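Local coordinates for protein alanine racemase (Oenococcus oeni PSU-1, PDB 3HUR) that belongs to the alanine racemase family, pairing an N-terminal TIM-type barrel domain with a C-terminal domain built mainly of beta strands, at residues A[293-298]-A[335-340]. Residues are numbered along the deposited sequence; the frame is centred on the assembly and turned at random.
Sequences GWLRRM and VTLIGK. With SO4 (sulfate ion), chain C.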
loop_
_atom_site.group_PDB
_atom_site.type_symbol
_atom_site.label_atom_id
_atom_site.label_comp_id
_atom_site.label_asym_id
_atom_site.label_seq_id
_atom_site.Cartn_x
_atom_site.Cartn_y
_atom_site.Cartn_z
ATOM N N GLY A 293 9.093 1.629 -4.151
ATOM C CA GLY A 293 8.551 0.505 -3.460
ATOM C C GLY A 293 9.555 -0.584 -3.268
ATOM O O GLY A 293 9.502 -1.255 -2.279
ATOM N N TRP A 294 10.481 -0.765 -4.187
ATOM C CA TRP A 294 11.545 -1.701 -3.949
ATOM C C TRP A 294 12.383 -1.380 -2.716
ATOM O O TRP A 294 13.141 -2.228 -2.236
ATOM C CB TRP A 294 12.483 -1.788 -5.175
ATOM C CG TRP A 294 13.146 -0.485 -5.627
ATOM C CD1 TRP A 294 12.721 0.342 -6.650
ATOM C CD2 TRP A 294 14.328 0.127 -5.090
ATOM N NE1 TRP A 294 13.568 1.388 -6.777
ATOM C CE2 TRP A 294 14.569 1.285 -5.841
ATOM C CE3 TRP A 294 15.209 -0.207 -4.079
ATOM C CZ2 TRP A 294 15.638 2.140 -5.585
ATOM C CZ3 TRP A 294 16.301 0.642 -3.810
ATOM C CH2 TRP A 294 16.495 1.810 -4.560
ATOM N N LEU A 295 12.317 -0.155 -2.212
ATOM C CA LEU A 295 13.254 0.231 -1.141
ATOM C C LEU A 295 12.948 -0.569 0.110
ATOM O O LEU A 295 13.849 -0.831 0.925
ATOM C CB LEU A 295 13.228 1.740 -0.823
ATOM C CG LEU A 295 14.300 2.223 0.154
ATOM C CD1 LEU A 295 15.679 2.135 -0.457
ATOM C CD2 LEU A 295 14.031 3.625 0.589
ATOM N N ARG A 296 11.690 -0.996 0.236
ATOM C CA ARG A 296 11.298 -1.667 1.455
ATOM C C ARG A 296 11.840 -3.088 1.563
ATOM O O ARG A 296 11.635 -3.702 2.593
ATOM C CB ARG A 296 9.783 -1.549 1.735
ATOM C CG ARG A 296 8.864 -2.550 1.070
ATOM C CD ARG A 296 7.423 -1.959 0.924
ATOM N NE ARG A 296 6.769 -2.367 -0.347
ATOM C CZ ARG A 296 5.933 -1.599 -1.076
ATOM N NH1 ARG A 296 5.621 -0.350 -0.703
ATOM N NH2 ARG A 296 5.435 -2.059 -2.223
ATOM N N ARG A 297 12.582 -3.596 0.570
ATOM C CA ARG A 297 13.308 -4.836 0.768
ATOM C C ARG A 297 14.783 -4.630 1.076
ATOM O O ARG A 297 15.529 -5.621 1.228
ATOM C CB ARG A 297 13.155 -5.785 -0.425
ATOM C CG ARG A 297 13.998 -5.501 -1.637
ATOM C CD ARG A 297 14.241 -6.763 -2.463
ATOM N NE ARG A 297 13.037 -7.325 -3.101
ATOM C CZ ARG A 297 12.948 -8.590 -3.541
ATOM N NH1 ARG A 297 13.986 -9.402 -3.438
ATOM N NH2 ARG A 297 11.825 -9.044 -4.113
ATOM N N MET A 298 15.210 -3.369 1.171
ATOM C CA MET A 298 16.610 -3.061 1.401
ATOM C C MET A 298 16.858 -2.562 2.832
ATOM O O MET A 298 16.027 -1.880 3.426
ATOM C CB MET A 298 17.101 -2.012 0.411
ATOM C CG MET A 298 16.851 -2.314 -1.046
ATOM S SD MET A 298 17.694 -3.708 -1.713
ATOM C CE MET A 298 16.623 -3.785 -3.131
ATOM N N VAL A 335 26.349 3.450 -6.799
ATOM C CA VAL A 335 25.993 2.990 -5.463
ATOM C C VAL A 335 25.205 1.692 -5.572
ATOM O O VAL A 335 24.411 1.515 -6.492
ATOM C CB VAL A 335 25.142 4.015 -4.767
ATOM C CG1 VAL A 335 24.701 3.505 -3.453
ATOM C CG2 VAL A 335 25.921 5.343 -4.625
ATOM N N THR A 336 25.467 0.757 -4.666
ATOM C CA THR A 336 24.776 -0.531 -4.671
ATOM C C THR A 336 24.015 -0.699 -3.359
ATOM O O THR A 336 24.537 -0.460 -2.283
ATOM C CB THR A 336 25.729 -1.716 -4.876
ATOM O OG1 THR A 336 26.429 -1.546 -6.105
ATOM C CG2 THR A 336 24.956 -3.017 -4.955
ATOM N N LEU A 337 22.758 -1.088 -3.474
ATOM C CA LEU A 337 21.921 -1.275 -2.326
ATOM C C LEU A 337 22.159 -2.654 -1.757
ATOM O O LEU A 337 22.575 -3.549 -2.475
ATOM C CB LEU A 337 20.461 -1.049 -2.721
ATOM C CG LEU A 337 20.214 0.451 -2.543
ATOM C CD1 LEU A 337 19.931 1.127 -3.827
ATOM C CD2 LEU A 337 19.140 0.686 -1.465
ATOM N N ILE A 338 21.923 -2.789 -0.447
ATOM C CA ILE A 338 22.077 -4.041 0.265
ATOM C C ILE A 338 20.727 -4.508 0.751
ATOM O O ILE A 338 19.995 -3.755 1.389
ATOM C CB ILE A 338 22.964 -3.904 1.523
ATOM C CG1 ILE A 338 24.329 -3.269 1.175
ATOM C CG2 ILE A 338 23.108 -5.295 2.220
ATOM C CD1 ILE A 338 25.155 -2.906 2.441
ATOM N N GLY A 339 20.408 -5.761 0.458
ATOM C CA GLY A 339 19.122 -6.350 0.833
ATOM C C GLY A 339 19.090 -6.860 2.269
ATOM O O GLY A 339 20.069 -7.439 2.768
ATOM N N LYS A 340 17.953 -6.643 2.929
ATOM C CA LYS A 340 17.642 -7.263 4.211
ATOM C C LYS A 340 17.977 -8.759 4.207
ATOM O O LYS A 340 18.479 -9.284 5.202
ATOM C CB LYS A 340 16.155 -7.065 4.528
ATOM C CG LYS A 340 15.755 -5.619 4.893
ATOM C CD LYS A 340 14.288 -5.546 5.307
ATOM C CE LYS A 340 13.914 -4.148 5.847
ATOM N NZ LYS A 340 12.434 -3.868 5.733
HETATM S S SO4 C . 8.428 -0.038 -7.460
HETATM O O1 SO4 C . 8.591 1.267 -6.791
HETATM O O2 SO4 C . 6.970 -0.062 -7.659
HETATM O O3 SO4 C . 9.315 -0.131 -8.692
HETATM O O4 SO4 C . 8.865 -1.115 -6.557
#
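In the beta-rich C-terminal domain of this alanine racemase, the 3-10 turn 293-297 packs against strand 334-339, and the chain leaving it at Met298 forms an antiparallel, non-hydrogen-bonded bridge with Gly339, their CA atoms 4.2 Å apart. Three apolar side chains of 293-298 converge on Leu337, each crossing it at about a right angle. Trp294 brings the far corner of its six-membered ring, CH2 lying 3.6 Å from Leu337 CD1, while the other methyl, CD2, sits in the ring plane at the edge near CZ3. Trp294 CG stands between the backbone N and the carbonyl carbon (chi1 58°). Leu337 CD2 is shared: Leu295 CD1 approaches it to 3.9 Å and Met298 CG to 3.8 Å. Met298 bends at chi2, and its SD lies 3.9 Å from Gly339 CA, beside the strand backbone. Val253 of strand 251-263 touches both Trp294 and Met298, and Phe288 touches Trp294, Leu295 and Leu337, so these buried side chains pack the turn against the strand with Val253 and Phe288 as further neighbours. Arg297 directs its guanidinium elsewhere, with NH2 hydrogen-bonded to Gln345 O. At the opposite end of the turn from Lys340, a sulfate ion, probably from the crystallisation liquor, accepts a hydrogen bond from Gly293 N and another from Arg369 NH2. The polar link across the contact comes from Lys340, which donates twice to successive carbonyls at the end of the turn. Its backbone N bonds to Arg297 O at 3.1 Å, with an N-H...O angle of 152°. The Lys340 side chain, extended beyond CG, carries NZ to 3.2 Å from Arg296 O. There NZ is tilted 34° from the plane of the Arg296 carbonyl.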